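Local coordinates for protein magnesium transporter (Enterococcus faecalis, PDB 2OUX) that probably carries magnesium ions across the cell membrane as a homodimer, this piece being its magnesium-binding cytosolic part with the N domain and paired CBS domains, at residues Y177-I189 with L202-V214. Sequence-based numbering, arbitrary orientation.
Sequences YVVDQENHLVGVI and LIADILNERVISV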
# COMPACT_ATOMS: atom_id res chain seq x y z
N TYR A 177 -10.93 -7.26 -7.28
CA TYR A 177 -11.41 -6.92 -8.61
C TYR A 177 -12.64 -7.74 -9.01
O TYR A 177 -12.76 -8.91 -8.67
CB TYR A 177 -10.26 -7.10 -9.60
CG TYR A 177 -9.07 -6.26 -9.19
CD1 TYR A 177 -9.03 -4.90 -9.47
CD2 TYR A 177 -8.05 -6.81 -8.41
CE1 TYR A 177 -8.01 -4.09 -8.98
CE2 TYR A 177 -7.02 -6.01 -7.91
CZ TYR A 177 -7.01 -4.65 -8.20
OH TYR A 177 -6.05 -3.85 -7.65
N VAL A 178 -13.56 -7.09 -9.72
CA VAL A 178 -14.77 -7.77 -10.15
C VAL A 178 -14.72 -7.99 -11.65
O VAL A 178 -14.49 -7.06 -12.40
CB VAL A 178 -16.03 -6.93 -9.80
CG1 VAL A 178 -17.29 -7.71 -10.16
CG2 VAL A 178 -16.03 -6.58 -8.31
N VAL A 179 -14.91 -9.24 -12.07
CA VAL A 179 -14.90 -9.56 -13.50
C VAL A 179 -16.17 -10.30 -13.87
O VAL A 179 -16.91 -10.74 -13.00
CB VAL A 179 -13.71 -10.49 -13.89
CG1 VAL A 179 -12.38 -9.78 -13.69
CG2 VAL A 179 -13.78 -11.77 -13.07
N ASP A 180 -16.43 -10.42 -15.17
CA ASP A 180 -17.59 -11.17 -15.64
C ASP A 180 -17.07 -12.56 -16.00
O ASP A 180 -15.92 -12.88 -15.69
CB ASP A 180 -18.23 -10.48 -16.85
CG ASP A 180 -17.29 -10.33 -18.02
OD1 ASP A 180 -16.20 -10.94 -18.00
OD2 ASP A 180 -17.64 -9.59 -18.97
N GLN A 181 -17.89 -13.38 -16.65
CA GLN A 181 -17.47 -14.74 -17.01
C GLN A 181 -16.25 -14.78 -17.91
O GLN A 181 -15.38 -15.64 -17.75
CB GLN A 181 -18.60 -15.50 -17.71
CG GLN A 181 -19.80 -15.84 -16.84
CD GLN A 181 -20.81 -14.72 -16.80
OE1 GLN A 181 -21.04 -14.04 -17.81
NE2 GLN A 181 -21.44 -14.54 -15.65
N GLU A 182 -16.19 -13.87 -18.87
CA GLU A 182 -15.07 -13.82 -19.81
C GLU A 182 -13.83 -13.17 -19.21
O GLU A 182 -12.87 -12.87 -19.92
CB GLU A 182 -15.51 -13.09 -21.08
CG GLU A 182 -16.43 -13.93 -21.95
CD GLU A 182 -17.07 -13.13 -23.07
OE1 GLU A 182 -18.05 -12.41 -22.80
OE2 GLU A 182 -16.58 -13.21 -24.22
N ASN A 183 -13.85 -12.97 -17.90
CA ASN A 183 -12.73 -12.36 -17.21
C ASN A 183 -12.49 -10.91 -17.62
O ASN A 183 -11.36 -10.43 -17.66
CB ASN A 183 -11.46 -13.17 -17.42
CG ASN A 183 -10.35 -12.76 -16.49
OD1 ASN A 183 -10.57 -12.61 -15.29
ND2 ASN A 183 -9.15 -12.57 -17.03
N HIS A 184 -13.58 -10.22 -17.96
CA HIS A 184 -13.53 -8.81 -18.32
C HIS A 184 -13.55 -8.04 -17.00
O HIS A 184 -14.35 -8.36 -16.12
CB HIS A 184 -14.77 -8.43 -19.13
CG HIS A 184 -14.69 -8.81 -20.58
ND1 HIS A 184 -15.81 -9.10 -21.33
CD2 HIS A 184 -13.64 -8.91 -21.42
CE1 HIS A 184 -15.45 -9.35 -22.57
NE2 HIS A 184 -14.14 -9.25 -22.66
N LEU A 185 -12.66 -7.06 -16.86
CA LEU A 185 -12.60 -6.25 -15.64
C LEU A 185 -13.76 -5.27 -15.69
O LEU A 185 -13.79 -4.37 -16.52
CB LEU A 185 -11.28 -5.48 -15.58
CG LEU A 185 -11.09 -4.51 -14.40
CD1 LEU A 185 -11.21 -5.26 -13.06
CD2 LEU A 185 -9.73 -3.84 -14.54
N VAL A 186 -14.72 -5.44 -14.78
CA VAL A 186 -15.90 -4.57 -14.77
C VAL A 186 -16.10 -3.76 -13.50
O VAL A 186 -17.05 -2.98 -13.40
CB VAL A 186 -17.18 -5.40 -15.03
CG1 VAL A 186 -17.07 -6.09 -16.40
CG2 VAL A 186 -17.38 -6.43 -13.91
N GLY A 187 -15.23 -3.93 -12.51
CA GLY A 187 -15.40 -3.18 -11.28
C GLY A 187 -14.34 -3.48 -10.24
O GLY A 187 -13.45 -4.32 -10.45
N VAL A 188 -14.43 -2.80 -9.11
CA VAL A 188 -13.47 -2.99 -8.03
C VAL A 188 -14.07 -2.53 -6.70
O VAL A 188 -14.97 -1.69 -6.68
CB VAL A 188 -12.19 -2.17 -8.29
CG1 VAL A 188 -12.51 -0.67 -8.32
CG2 VAL A 188 -11.16 -2.45 -7.20
N ILE A 189 -13.57 -3.10 -5.61
CA ILE A 189 -13.99 -2.73 -4.27
C ILE A 189 -12.82 -2.94 -3.32
O ILE A 189 -12.21 -4.00 -3.33
CB ILE A 189 -15.23 -3.55 -3.77
CG1 ILE A 189 -15.78 -2.90 -2.49
CG2 ILE A 189 -14.86 -4.99 -3.46
CD1 ILE A 189 -17.17 -3.35 -2.11
N LEU A 202 -25.16 -7.37 -1.97
CA LEU A 202 -24.61 -7.89 -3.21
C LEU A 202 -23.43 -7.05 -3.71
O LEU A 202 -23.54 -5.83 -3.85
CB LEU A 202 -25.69 -7.94 -4.29
CG LEU A 202 -26.38 -9.30 -4.49
CD1 LEU A 202 -26.87 -9.83 -3.16
CD2 LEU A 202 -27.54 -9.14 -5.47
N ILE A 203 -22.31 -7.73 -3.97
CA ILE A 203 -21.10 -7.08 -4.44
C ILE A 203 -21.44 -6.06 -5.52
O ILE A 203 -20.92 -4.95 -5.52
CB ILE A 203 -20.10 -8.14 -5.02
CG1 ILE A 203 -19.53 -8.99 -3.88
CG2 ILE A 203 -19.01 -7.44 -5.83
CD1 ILE A 203 -18.75 -8.20 -2.85
N ALA A 204 -22.33 -6.45 -6.44
CA ALA A 204 -22.74 -5.59 -7.54
C ALA A 204 -23.36 -4.28 -7.08
O ALA A 204 -23.38 -3.30 -7.83
CB ALA A 204 -23.72 -6.34 -8.44
N ASP A 205 -23.86 -4.26 -5.85
CA ASP A 205 -24.49 -3.05 -5.34
C ASP A 205 -23.54 -2.08 -4.65
O ASP A 205 -23.86 -0.91 -4.49
CB ASP A 205 -25.64 -3.41 -4.39
CG ASP A 205 -26.88 -3.87 -5.14
OD1 ASP A 205 -27.16 -3.29 -6.21
OD2 ASP A 205 -27.57 -4.80 -4.66
N ILE A 206 -22.36 -2.56 -4.25
CA ILE A 206 -21.41 -1.70 -3.58
C ILE A 206 -20.07 -1.53 -4.30
O ILE A 206 -19.22 -0.76 -3.85
CB ILE A 206 -21.14 -2.19 -2.14
CG1 ILE A 206 -20.78 -3.68 -2.16
CG2 ILE A 206 -22.36 -1.94 -1.26
CD1 ILE A 206 -20.24 -4.19 -0.85
N LEU A 207 -19.89 -2.24 -5.41
CA LEU A 207 -18.65 -2.17 -6.18
C LEU A 207 -18.49 -0.80 -6.86
O LEU A 207 -19.46 -0.06 -7.02
CB LEU A 207 -18.62 -3.28 -7.24
CG LEU A 207 -19.58 -3.15 -8.44
CD1 LEU A 207 -19.00 -2.19 -9.46
CD2 LEU A 207 -19.76 -4.50 -9.09
N ASN A 208 -17.26 -0.47 -7.25
CA ASN A 208 -17.03 0.81 -7.92
C ASN A 208 -16.95 0.54 -9.41
O ASN A 208 -16.14 -0.28 -9.85
CB ASN A 208 -15.72 1.44 -7.47
CG ASN A 208 -15.61 2.89 -7.86
OD1 ASN A 208 -16.08 3.30 -8.93
ND2 ASN A 208 -14.98 3.69 -7.00
N GLU A 209 -17.78 1.22 -10.19
CA GLU A 209 -17.78 1.04 -11.64
C GLU A 209 -16.60 1.74 -12.29
O GLU A 209 -16.12 1.29 -13.33
CB GLU A 209 -19.06 1.58 -12.26
CG GLU A 209 -20.33 0.89 -11.83
CD GLU A 209 -21.49 1.19 -12.76
OE1 GLU A 209 -21.72 2.38 -13.07
OE2 GLU A 209 -22.16 0.23 -13.18
N ARG A 210 -16.14 2.84 -11.70
CA ARG A 210 -15.01 3.58 -12.27
C ARG A 210 -13.66 3.02 -11.84
O ARG A 210 -12.85 3.71 -11.22
CB ARG A 210 -15.11 5.06 -11.88
CG ARG A 210 -16.31 5.77 -12.48
CD ARG A 210 -16.33 7.23 -12.05
NE ARG A 210 -15.20 7.98 -12.59
CZ ARG A 210 -15.09 8.37 -13.86
NH1 ARG A 210 -16.06 8.09 -14.72
NH2 ARG A 210 -14.02 9.05 -14.26
N VAL A 211 -13.41 1.76 -12.18
CA VAL A 211 -12.14 1.14 -11.84
C VAL A 211 -11.04 1.61 -12.78
O VAL A 211 -11.20 1.61 -13.99
CB VAL A 211 -12.25 -0.41 -11.88
CG1 VAL A 211 -12.85 -0.85 -13.21
CG2 VAL A 211 -10.89 -1.02 -11.66
N ILE A 212 -9.94 2.05 -12.18
CA ILE A 212 -8.78 2.55 -12.92
C ILE A 212 -7.84 1.38 -13.20
O ILE A 212 -7.56 0.57 -12.31
CB ILE A 212 -8.01 3.61 -12.08
CG1 ILE A 212 -8.91 4.81 -11.78
CG2 ILE A 212 -6.76 4.06 -12.82
CD1 ILE A 212 -9.91 4.55 -10.65
N SER A 213 -7.37 1.29 -14.43
CA SER A 213 -6.45 0.23 -14.82
C SER A 213 -5.51 0.74 -15.89
O SER A 213 -5.69 1.84 -16.41
CB SER A 213 -7.23 -0.98 -15.36
OG SER A 213 -7.92 -0.66 -16.56
N VAL A 214 -4.49 -0.07 -16.20
CA VAL A 214 -3.50 0.27 -17.21
C VAL A 214 -3.44 -0.88 -18.21
O VAL A 214 -3.91 -1.99 -17.91
CB VAL A 214 -2.10 0.45 -16.57
CG1 VAL A 214 -2.14 1.58 -15.55
CG2 VAL A 214 -1.65 -0.85 -15.89
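The backbone O of Val-188 accepts from the backbone N of Asn-208 at 2.7 Å, with the donor almost in line with the C=O bond (160°). The return bond, from Val-188 N to Asn-208 O, is longer at 3.1 Å and reaches a lone pair in the carbonyl plane. Together they make Val-188 and Asn-208 an isolated antiparallel hydrogen-bonded pair, which holds 202-214, roughly where the second CBS repeat begins in sequence, against the outermost strand, 185-190, of the first repeat's small sheet. Just beyond it the chain turns: Asn-208 OD1 accepts from Arg-210 N at 2.8 Å, closing an Asx turn, and Arg-210 NH2 forms a salt bridge with Glu-38 OE1 of the second subunit.

Apolar side chains pack to either side of the bridge along 202-214. Val-188 CG1, set between its own N and carbonyl carbon (chi1 62°), lies 3.6 Å from Val-211 CB, the two valines crossing at a slant, while Val-211 CG1 rests over the backbone of Gly-187. Farther along, Leu-185 CD2 touches Ser-213 CB at 3.9 Å. On the helical side, Ile-189 is extended, with CG1 anti to N (chi1 -169°), and carries CD1 to Ile-206 CG1 at 3.6 Å. Val-178, on the neighbouring strand, uses both branches: CG2 meets Ile-203 CG2 at 4.0 Å, and CG1 meets Leu-207 CD2 at 4.2 Å. Val-186 and Gly-187 together face Val-178 as a classic beta bulge.

Tyr-177, on strand 175-179, belongs with Ala-234 to a magnesium site between the repeats, and Val-188 lies close to a bound magnesium ion. The segment 202-214 is thus held along strand 185-190 by two backbone bonds at one residue pair and apolar contacts around them, with no salt bridge across the contact.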